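Local coordinates for N-acetylcysteine deacetylase (Bacillus subtilis, PDB 1YSJ), which probably hydrolyses N-acetylcysteine to acetate and cysteine with two divalent metal ions per subunit, as part of a pathway that recovers sulfur from S-(2-succino)cysteine, at residues 205-211 with 306-312; 251-257 with 272-278. The protein carries 1 engineered substitution. All blocks are in the same frame, centred on the assembly; numbering follows the deposited sequence.

Both contacts belong to one four-stranded antiparallel sheet, that of the dimerisation domain found in many M20 peptidases, set apart from the metal-binding domain. Contact 1 pairs an inner strand with one edge strand (205-211 with 306-312); contact 2 is the hairpin at the other edge (251-257 with 272-278) and is nested, along the chain, inside the loop that contact 1 closes. Their centres lie about 11 Å apart. The inner strands join them: I208 N meets M273 O at 2.8 Å and F206 N meets G275 O at 2.9 Å, both probably hydrogen bonds. Contact 2 comes nearer the active site, the side chain of R278 lying about 11 Å from a bound nickel ion.

Contact 1. Residues 205-211 with 306-312; sequences RFEIVIK and QAEFKWF
R205 swings its guanidinium across to F312 at one end of two antiparallel strands, an inner and an edge strand of a ferredoxin-like four-stranded sheet carrying two helices on one face. The arginine chain turns at its third torsion (chi3 78°), which brings the head group over the phenyl face in a cation-pi contact, with CZ of R205 4.1 Å from the centroid of the F312 ring. The two planes stand 70° apart, and NH2 of R205 lies 3.2 Å above the plane of the F312 ring, over its centre. W264 of the second subunit also makes a cation-pi contact with R205, which links this end of the strand pair to the dimer interface. An alanine in place of F312 would take away the ring and is likely to leave the guanidinium head without its partner on this strand, freer to turn away.

The opposite face of the sheet is apolar. F309 reaches across with its CG anti to the backbone N (chi1 -174°), and CD1 of its ring meets I208 CG1 at 3.6 Å. F206 CB lies 4.0 Å from W311 CE3, while further along I210 CD1 packs on A307 CB at 3.6 Å. Helix 282-302 covers F206, F309 and W311; helix 226-237 covers I208 and I210.

Eight backbone hydrogen bonds close the register, among them E308 N to V209 O at 2.7 Å. At the far end K211, extended beyond CG, crosses to E308 in a salt bridge: NZ of K211 meets OE2 of E308 at 3.1 Å, nearly in line with the C-O bond.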
ATOM      1  N   ARG A 205      18.564   3.344   0.752  1.00 40.78           N
ATOM      2  CA  ARG A 205      17.223   2.791   0.657  1.00 41.18           C
ATOM      3  C   ARG A 205      17.022   1.764   1.767  1.00 38.98           C
ATOM      4  O   ARG A 205      17.944   1.022   2.105  1.00 37.68           O
ATOM      5  CB  ARG A 205      17.036   2.134  -0.716  1.00 41.09           C
ATOM      6  CG  ARG A 205      15.598   1.819  -1.095  1.00 43.49           C
ATOM      7  CD  ARG A 205      15.517   1.120  -2.446  1.00 44.30           C
ATOM      8  NE  ARG A 205      15.875  -0.294  -2.363  1.00 53.75           N
ATOM      9  CZ  ARG A 205      16.041  -1.095  -3.412  1.00 57.35           C
ATOM     10  NH1 ARG A 205      15.883  -0.633  -4.646  1.00 62.77           N
ATOM     11  NH2 ARG A 205      16.370  -2.366  -3.224  1.00 58.82           N
ATOM     12  N   PHE A 206      15.822   1.736   2.338  1.00 38.97           N
ATOM     13  CA  PHE A 206      15.457   0.688   3.295  1.00 38.55           C
ATOM     14  C   PHE A 206      14.080   0.110   2.986  1.00 38.27           C
ATOM     15  O   PHE A 206      13.242   0.785   2.397  1.00 38.07           O
ATOM     16  CB  PHE A 206      15.521   1.195   4.743  1.00 38.23           C
ATOM     17  CG  PHE A 206      14.407   2.138   5.116  1.00 39.72           C
ATOM     18  CD1 PHE A 206      14.573   3.511   4.995  1.00 39.22           C
ATOM     19  CD2 PHE A 206      13.194   1.649   5.607  1.00 41.45           C
ATOM     20  CE1 PHE A 206      13.548   4.386   5.346  1.00 37.74           C
ATOM     21  CE2 PHE A 206      12.165   2.514   5.950  1.00 40.65           C
ATOM     22  CZ  PHE A 206      12.344   3.888   5.819  1.00 40.04           C
ATOM     23  N   GLU A 207      13.865  -1.139   3.392  1.00 39.17           N
ATOM     24  CA  GLU A 207      12.584  -1.816   3.252  1.00 40.43           C
ATOM     25  C   GLU A 207      12.277  -2.602   4.527  1.00 39.08           C
ATOM     26  O   GLU A 207      13.125  -3.342   5.029  1.00 39.81           O
ATOM     27  CB  GLU A 207      12.607  -2.757   2.041  1.00 40.52           C
ATOM     28  CG  GLU A 207      11.314  -3.556   1.824  1.00 44.36           C
ATOM     29  CD  GLU A 207      11.441  -4.627   0.745  1.00 46.44           C
ATOM     30  OE1 GLU A 207      10.625  -5.579   0.761  1.00 48.90           O
ATOM     31  OE2 GLU A 207      12.349  -4.520  -0.114  1.00 51.36           O
ATOM     32  N   ILE A 208      11.068  -2.430   5.053  1.00 38.59           N
ATOM     33  CA  ILE A 208      10.618  -3.203   6.213  1.00 38.16           C
ATOM     34  C   ILE A 208       9.342  -3.975   5.904  1.00 37.14           C
ATOM     35  O   ILE A 208       8.347  -3.392   5.472  1.00 36.96           O
ATOM     36  CB  ILE A 208      10.399  -2.329   7.474  1.00 37.79           C
ATOM     37  CG1 ILE A 208      11.610  -1.432   7.727  1.00 36.14           C
ATOM     38  CG2 ILE A 208      10.132  -3.213   8.690  1.00 37.54           C
ATOM     39  CD1 ILE A 208      11.435  -0.454   8.860  1.00 37.71           C
ATOM     40  N   VAL A 209       9.395  -5.288   6.119  1.00 37.49           N
ATOM     41  CA  VAL A 209       8.231  -6.165   5.988  1.00 38.46           C
ATOM     42  C   VAL A 209       7.790  -6.622   7.381  1.00 38.53           C
ATOM     43  O   VAL A 209       8.595  -7.160   8.148  1.00 37.09           O
ATOM     44  CB  VAL A 209       8.534  -7.401   5.086  1.00 38.84           C
ATOM     45  CG1 VAL A 209       7.329  -8.336   5.012  1.00 38.74           C
ATOM     46  CG2 VAL A 209       8.953  -6.967   3.681  1.00 37.11           C
ATOM     47  N   ILE A 210       6.515  -6.388   7.694  1.00 39.74           N
ATOM     48  CA  ILE A 210       5.915  -6.789   8.973  1.00 41.36           C
ATOM     49  C   ILE A 210       4.901  -7.913   8.770  1.00 43.32           C
ATOM     50  O   ILE A 210       3.846  -7.703   8.166  1.00 43.39           O
ATOM     51  CB  ILE A 210       5.183  -5.603   9.677  1.00 41.36           C
ATOM     52  CG1 ILE A 210       6.072  -4.354   9.766  1.00 41.79           C
ATOM     53  CG2 ILE A 210       4.646  -6.029  11.053  1.00 40.75           C
ATOM     54  CD1 ILE A 210       7.298  -4.507  10.657  1.00 46.42           C
ATOM     55  N   LYS A 211       5.219  -9.097   9.288  1.00 45.81           N
ATOM     56  CA  LYS A 211       4.319 -10.248   9.185  1.00 48.44           C
ATOM     57  C   LYS A 211       4.189 -11.016  10.505  1.00 49.60           C
ATOM     58  O   LYS A 211       4.993 -10.832  11.418  1.00 49.74           O
ATOM     59  CB  LYS A 211       4.749 -11.176   8.040  1.00 47.45           C
ATOM     60  CG  LYS A 211       6.103 -11.854   8.214  1.00 49.15           C
ATOM     61  CD  LYS A 211       6.535 -12.534   6.917  1.00 50.31           C
ATOM     62  CE  LYS A 211       7.585 -13.608   7.158  1.00 54.70           C
ATOM     63  NZ  LYS A 211       8.165 -14.133   5.885  1.00 56.00           N
ATOM     64  N   GLN A 306       6.618 -10.170  13.476  1.00 39.62           N
ATOM     65  CA  GLN A 306       8.057 -10.021  13.293  1.00 41.44           C
ATOM     66  C   GLN A 306       8.380  -9.067  12.149  1.00 41.42           C
ATOM     67  O   GLN A 306       7.608  -8.937  11.192  1.00 41.11           O
ATOM     68  CB  GLN A 306       8.747 -11.380  13.100  1.00 40.67           C
ATOM     69  CG  GLN A 306       8.378 -12.128  11.823  1.00 42.58           C
ATOM     70  CD  GLN A 306       9.210 -13.390  11.619  1.00 44.24           C
ATOM     71  OE1 GLN A 306       9.955 -13.505  10.642  1.00 42.48           O
ATOM     72  NE2 GLN A 306       9.086 -14.341  12.542  1.00 46.39           N
ATOM     73  N   ALA A 307       9.520  -8.398  12.265  1.00 41.74           N
ATOM     74  CA  ALA A 307       9.959  -7.439  11.263  1.00 42.56           C
ATOM     75  C   ALA A 307      11.135  -7.971  10.460  1.00 42.95           C
ATOM     76  O   ALA A 307      12.051  -8.591  11.010  1.00 43.38           O
ATOM     77  CB  ALA A 307      10.322  -6.112  11.922  1.00 42.45           C
ATOM     78  N   GLU A 308      11.086  -7.741   9.152  1.00 43.69           N
ATOM     79  CA  GLU A 308      12.227  -7.952   8.271  1.00 44.10           C
ATOM     80  C   GLU A 308      12.750  -6.586   7.865  1.00 43.08           C
ATOM     81  O   GLU A 308      12.012  -5.784   7.296  1.00 41.22           O
ATOM     82  CB  GLU A 308      11.816  -8.725   7.019  1.00 43.98           C
ATOM     83  CG  GLU A 308      11.636 -10.214   7.209  1.00 47.36           C
ATOM     84  CD  GLU A 308      11.141 -10.908   5.949  1.00 48.38           C
ATOM     85  OE1 GLU A 308      11.592 -10.535   4.840  1.00 52.53           O
ATOM     86  OE2 GLU A 308      10.303 -11.833   6.068  1.00 50.56           O
ATOM     87  N   PHE A 309      14.017  -6.319   8.166  1.00 43.83           N
ATOM     88  CA  PHE A 309      14.638  -5.047   7.802  1.00 43.65           C
ATOM     89  C   PHE A 309      15.688  -5.271   6.727  1.00 43.22           C
ATOM     90  O   PHE A 309      16.605  -6.074   6.900  1.00 44.43           O
ATOM     91  CB  PHE A 309      15.259  -4.370   9.031  1.00 43.54           C
ATOM     92  CG  PHE A 309      15.786  -2.984   8.762  1.00 43.79           C
ATOM     93  CD1 PHE A 309      14.966  -1.875   8.916  1.00 40.99           C
ATOM     94  CD2 PHE A 309      17.108  -2.789   8.363  1.00 46.51           C
ATOM     95  CE1 PHE A 309      15.445  -0.593   8.672  1.00 43.95           C
ATOM     96  CE2 PHE A 309      17.599  -1.507   8.113  1.00 46.83           C
ATOM     97  CZ  PHE A 309      16.765  -0.407   8.268  1.00 45.41           C
ATOM     98  N   LYS A 310      15.542  -4.559   5.615  1.00 42.69           N
ATOM     99  CA  LYS A 310      16.503  -4.639   4.518  1.00 42.31           C
ATOM    100  C   LYS A 310      17.114  -3.272   4.234  1.00 41.12           C
ATOM    101  O   LYS A 310      16.419  -2.259   4.240  1.00 39.23           O
ATOM    102  CB  LYS A 310      15.848  -5.205   3.259  1.00 42.66           C
ATOM    103  CG  LYS A 310      15.554  -6.693   3.321  1.00 46.48           C
ATOM    104  CD  LYS A 310      15.262  -7.251   1.937  1.00 52.40           C
ATOM    105  CE  LYS A 310      14.865  -8.716   2.006  1.00 57.65           C
ATOM    106  NZ  LYS A 310      14.739  -9.324   0.650  1.00 61.09           N
ATOM    107  N   TRP A 311      18.420  -3.260   3.986  1.00 41.44           N
ATOM    108  CA  TRP A 311      19.180  -2.027   3.798  1.00 40.54           C
ATOM    109  C   TRP A 311      19.908  -2.061   2.458  1.00 39.86           C
ATOM    110  O   TRP A 311      20.639  -3.013   2.168  1.00 39.82           O
ATOM    111  CB  TRP A 311      20.171  -1.872   4.952  1.00 41.14           C
ATOM    112  CG  TRP A 311      20.986  -0.610   4.955  1.00 43.03           C
ATOM    113  CD1 TRP A 311      22.288  -0.472   4.552  1.00 44.84           C
ATOM    114  CD2 TRP A 311      20.571   0.680   5.415  1.00 39.84           C
ATOM    115  NE1 TRP A 311      22.703   0.828   4.723  1.00 42.75           N
ATOM    116  CE2 TRP A 311      21.672   1.557   5.252  1.00 39.41           C
ATOM    117  CE3 TRP A 311      19.375   1.185   5.945  1.00 42.79           C
ATOM    118  CZ2 TRP A 311      21.613   2.912   5.603  1.00 41.50           C
ATOM    119  CZ3 TRP A 311      19.315   2.535   6.292  1.00 43.62           C
ATOM    120  CH2 TRP A 311      20.431   3.383   6.116  1.00 44.06           C
ATOM    121  N   PHE A 312      19.702  -1.029   1.643  1.00 39.04           N
ATOM    122  CA  PHE A 312      20.310  -0.962   0.309  1.00 40.11           C
ATOM    123  C   PHE A 312      21.057   0.351   0.087  1.00 39.10           C
ATOM    124  O   PHE A 312      20.438   1.368  -0.240  1.00 38.75           O
ATOM    125  CB  PHE A 312      19.259  -1.159  -0.792  1.00 39.60           C
ATOM    126  CG  PHE A 312      18.372  -2.353  -0.584  1.00 40.25           C
ATOM    127  CD1 PHE A 312      17.129  -2.212   0.029  1.00 38.19           C
ATOM    128  CD2 PHE A 312      18.773  -3.616  -1.005  1.00 40.66           C
ATOM    129  CE1 PHE A 312      16.301  -3.308   0.219  1.00 39.54           C
ATOM    130  CE2 PHE A 312      17.951  -4.723  -0.817  1.00 41.77           C
ATOM    131  CZ  PHE A 312      16.713  -4.567  -0.202  1.00 40.69           C
TER

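Contact 2. Residues 251-257 with 272-278; sequences AVVSITR and EMEGTVR
R257 reaches across to E274 and E272 on the partner strand of this antiparallel hairpin, touching E274 first at CB and then from CD outward. CB of R257 rests on E274 CG at 3.7 Å. With CG anti to the backbone N (chi1 -167°) and a bend at chi3 of 57°, the chain bends toward the E274 carboxylate, and CD of R257 comes 3.6 Å from E274 OE1. NE then donates to the same OE1 from its anti side; the modelled 2.5 Å from R257 NE to E274 OE1 is too short to trust in detail. NH2 adds a weak bond to that oxygen, while R257 NH1 turns to the other acid and binds E272 OE2 at 2.9 Å, coming from above the carboxylate plane. Both carboxylates meet the edge of the guanidinium, their planes nearly perpendicular to it, so the two acids together probably limit its rotation.

The backbone beneath is a classic beta bulge: T256 N and R257 N both donate to E274 O, at 2.9 Å from T256 N. Just before the bulge, the glycine G275 sits against I255; a CB modelled on it would clash with S254 O. Further along, a water bridges V252 O and T276 O.

T262 of the second subunit packs on R257, and W264 of that subunit on E274 and T276. On the opposite face, selenomethionine M273 packs against helix 226-237, and V253 and V277 against M292 of helix 282-302. F206 of strand 197-211, which neighbours strand 270-278, touches V277 and reaches V253 and I255 beyond it.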
ATOM      1  N   ALA A 251      20.100  12.176  11.492  1.00 57.58           N
ATOM      2  CA  ALA A 251      19.639  11.640  10.214  1.00 54.94           C
ATOM      3  C   ALA A 251      18.177  11.984   9.954  1.00 52.71           C
ATOM      4  O   ALA A 251      17.422  12.267  10.884  1.00 53.02           O
ATOM      5  CB  ALA A 251      19.835  10.140  10.174  1.00 55.33           C
ATOM      6  N   VAL A 252      17.788  11.963   8.682  1.00 49.85           N
ATOM      7  CA  VAL A 252      16.404  12.193   8.292  1.00 46.64           C
ATOM      8  C   VAL A 252      15.846  10.931   7.640  1.00 44.92           C
ATOM      9  O   VAL A 252      16.288  10.526   6.558  1.00 43.46           O
ATOM     10  CB  VAL A 252      16.249  13.406   7.337  1.00 47.60           C
ATOM     11  CG1 VAL A 252      14.774  13.721   7.106  1.00 48.76           C
ATOM     12  CG2 VAL A 252      16.966  14.632   7.890  1.00 46.77           C
ATOM     13  N   VAL A 253      14.883  10.311   8.317  1.00 42.80           N
ATOM     14  CA  VAL A 253      14.208   9.129   7.800  1.00 41.13           C
ATOM     15  C   VAL A 253      12.939   9.556   7.074  1.00 40.82           C
ATOM     16  O   VAL A 253      12.069  10.212   7.643  1.00 40.10           O
ATOM     17  CB  VAL A 253      13.903   8.093   8.909  1.00 40.82           C
ATOM     18  CG1 VAL A 253      13.141   6.903   8.343  1.00 40.57           C
ATOM     19  CG2 VAL A 253      15.192   7.620   9.562  1.00 38.24           C
ATOM     20  N   SER A 254      12.859   9.189   5.800  1.00 41.38           N
ATOM     21  CA  SER A 254      11.736   9.559   4.961  1.00 41.81           C
ATOM     22  C   SER A 254      11.101   8.304   4.371  1.00 40.87           C
ATOM     23  O   SER A 254      11.649   7.694   3.454  1.00 42.53           O
ATOM     24  CB  SER A 254      12.198  10.523   3.864  1.00 41.31           C
ATOM     25  OG  SER A 254      11.130  10.900   3.017  1.00 46.57           O
ATOM     26  N   ILE A 255       9.961   7.912   4.931  1.00 40.73           N
ATOM     27  CA  ILE A 255       9.185   6.775   4.435  1.00 39.18           C
ATOM     28  C   ILE A 255       8.350   7.246   3.249  1.00 39.94           C
ATOM     29  O   ILE A 255       7.567   8.194   3.368  1.00 40.13           O
ATOM     30  CB  ILE A 255       8.277   6.171   5.543  1.00 39.71           C
ATOM     31  CG1 ILE A 255       9.129   5.670   6.713  1.00 37.78           C
ATOM     32  CG2 ILE A 255       7.399   5.034   4.984  1.00 37.02           C
ATOM     33  CD1 ILE A 255       8.378   5.549   8.018  1.00 43.82           C
ATOM     34  N   THR A 256       8.524   6.576   2.113  1.00 38.52           N
ATOM     35  CA  THR A 256       7.942   7.017   0.843  1.00 38.09           C
ATOM     36  C   THR A 256       6.865   6.073   0.304  1.00 38.42           C
ATOM     37  O   THR A 256       6.049   6.468  -0.529  1.00 39.28           O
ATOM     38  CB  THR A 256       9.040   7.220  -0.237  1.00 37.78           C
ATOM     39  OG1 THR A 256       9.825   6.025  -0.356  1.00 35.76           O
ATOM     40  CG2 THR A 256       9.953   8.385   0.135  1.00 36.04           C
ATOM     41  N   ARG A 257       6.876   4.826   0.767  1.00 38.63           N
ATOM     42  CA  ARG A 257       5.892   3.839   0.340  1.00 39.55           C
ATOM     43  C   ARG A 257       5.417   2.959   1.499  1.00 38.56           C
ATOM     44  O   ARG A 257       6.226   2.465   2.285  1.00 36.68           O
ATOM     45  CB  ARG A 257       6.446   2.981  -0.804  1.00 39.64           C
ATOM     46  CG  ARG A 257       5.387   2.144  -1.515  1.00 41.66           C
ATOM     47  CD  ARG A 257       5.960   1.316  -2.662  1.00 43.73           C
ATOM     48  NE  ARG A 257       7.036   0.418  -2.239  1.00 52.24           N
ATOM     49  CZ  ARG A 257       6.864  -0.789  -1.699  1.00 55.57           C
ATOM     50  NH1 ARG A 257       5.646  -1.279  -1.492  1.00 52.19           N
ATOM     51  NH2 ARG A 257       7.924  -1.510  -1.360  1.00 57.98           N
ATOM     52  N   GLU A 272       4.136  -3.838   4.357  1.00 47.10           N
ATOM     53  CA  GLU A 272       5.468  -3.422   3.920  1.00 49.51           C
ATOM     54  C   GLU A 272       5.606  -1.910   3.804  1.00 49.41           C
ATOM     55  O   GLU A 272       4.643  -1.201   3.505  1.00 48.07           O
ATOM     56  CB  GLU A 272       5.894  -4.124   2.619  1.00 49.41           C
ATOM     57  CG  GLU A 272       5.095  -3.752   1.368  1.00 52.09           C
ATOM     58  CD  GLU A 272       5.614  -4.425   0.099  1.00 53.90           C
ATOM     59  OE1 GLU A 272       6.495  -5.309   0.194  1.00 60.49           O
ATOM     60  OE2 GLU A 272       5.138  -4.067  -1.001  1.00 58.33           O
HETATM   61  N   MSE A 273       6.815  -1.426   4.070  1.00 50.82           N
HETATM   62  CA  MSE A 273       7.145  -0.022   3.880  1.00 54.33           C
HETATM   63  C   MSE A 273       8.572   0.142   3.371  1.00 51.84           C
HETATM   64  O   MSE A 273       9.441  -0.692   3.646  1.00 51.72           O
HETATM   65  CB  MSE A 273       6.923   0.782   5.166  1.00 53.57           C
HETATM   66  CG  MSE A 273       7.874   0.465   6.311  1.00 57.17           C
HETATM   67 SE   MSE A 273       7.319   1.328   7.976  1.00 67.35          SE
HETATM   68  CE  MSE A 273       5.843   0.172   8.421  1.00 60.11           C
ATOM     69  N   GLU A 274       8.801   1.203   2.609  1.00 50.59           N
ATOM     70  CA  GLU A 274      10.145   1.531   2.157  1.00 49.89           C
ATOM     71  C   GLU A 274      10.371   3.034   2.110  1.00 47.26           C
ATOM     72  O   GLU A 274       9.422   3.815   2.166  1.00 46.08           O
ATOM     73  CB  GLU A 274      10.489   0.842   0.820  1.00 49.30           C
ATOM     74  CG  GLU A 274       9.772   1.362  -0.423  1.00 52.70           C
ATOM     75  CD  GLU A 274      10.303   0.742  -1.719  1.00 54.59           C
ATOM     76  OE1 GLU A 274       9.511   0.584  -2.673  1.00 55.59           O
ATOM     77  OE2 GLU A 274      11.513   0.416  -1.790  1.00 62.12           O
ATOM     78  N   GLY A 275      11.638   3.426   2.032  1.00 46.30           N
ATOM     79  CA  GLY A 275      12.013   4.831   2.013  1.00 44.98           C
ATOM     80  C   GLY A 275      13.514   5.037   2.015  1.00 44.36           C
ATOM     81  O   GLY A 275      14.286   4.113   1.735  1.00 44.21           O
ATOM     82  N   THR A 276      13.923   6.257   2.343  1.00 43.37           N
ATOM     83  CA  THR A 276      15.328   6.630   2.309  1.00 43.13           C
ATOM     84  C   THR A 276      15.803   7.201   3.634  1.00 42.23           C
ATOM     85  O   THR A 276      15.035   7.809   4.380  1.00 42.46           O
ATOM     86  CB  THR A 276      15.631   7.669   1.205  1.00 41.94           C
ATOM     87  OG1 THR A 276      14.672   8.730   1.273  1.00 44.56           O
ATOM     88  CG2 THR A 276      15.574   7.033  -0.165  1.00 42.30           C
ATOM     89  N   VAL A 277      17.084   6.986   3.906  1.00 41.62           N
ATOM     90  CA  VAL A 277      17.770   7.620   5.015  1.00 41.53           C
ATOM     91  C   VAL A 277      18.817   8.580   4.447  1.00 40.80           C
ATOM     92  O   VAL A 277      19.524   8.251   3.489  1.00 39.53           O
ATOM     93  CB  VAL A 277      18.439   6.578   5.935  1.00 42.24           C
ATOM     94  CG1 VAL A 277      19.009   7.250   7.171  1.00 43.92           C
ATOM     95  CG2 VAL A 277      17.437   5.507   6.337  1.00 42.75           C
ATOM     96  N   ARG A 278      18.891   9.769   5.034  1.00 40.89           N
ATOM     97  CA  ARG A 278      19.868  10.774   4.645  1.00 40.80           C
ATOM     98  C   ARG A 278      20.663  11.253   5.855  1.00 41.83           C
ATOM     99  O   ARG A 278      20.094  11.714   6.846  1.00 40.59           O
ATOM    100  CB  ARG A 278      19.182  11.940   3.930  1.00 41.27           C
ATOM    101  CG  ARG A 278      18.533  11.524   2.616  1.00 44.33           C
ATOM    102  CD  ARG A 278      17.798  12.656   1.935  1.00 52.98           C
ATOM    103  NE  ARG A 278      17.108  12.171   0.740  1.00 62.90           N
ATOM    104  CZ  ARG A 278      16.596  12.947  -0.212  1.00 66.88           C
ATOM    105  NH1 ARG A 278      15.990  12.392  -1.255  1.00 66.47           N
ATOM    106  NH2 ARG A 278      16.688  14.271  -0.132  1.00 68.28           N
TER
HETATM  107  O   HOH W   1      15.508  10.903   3.934  1.00 36.40           O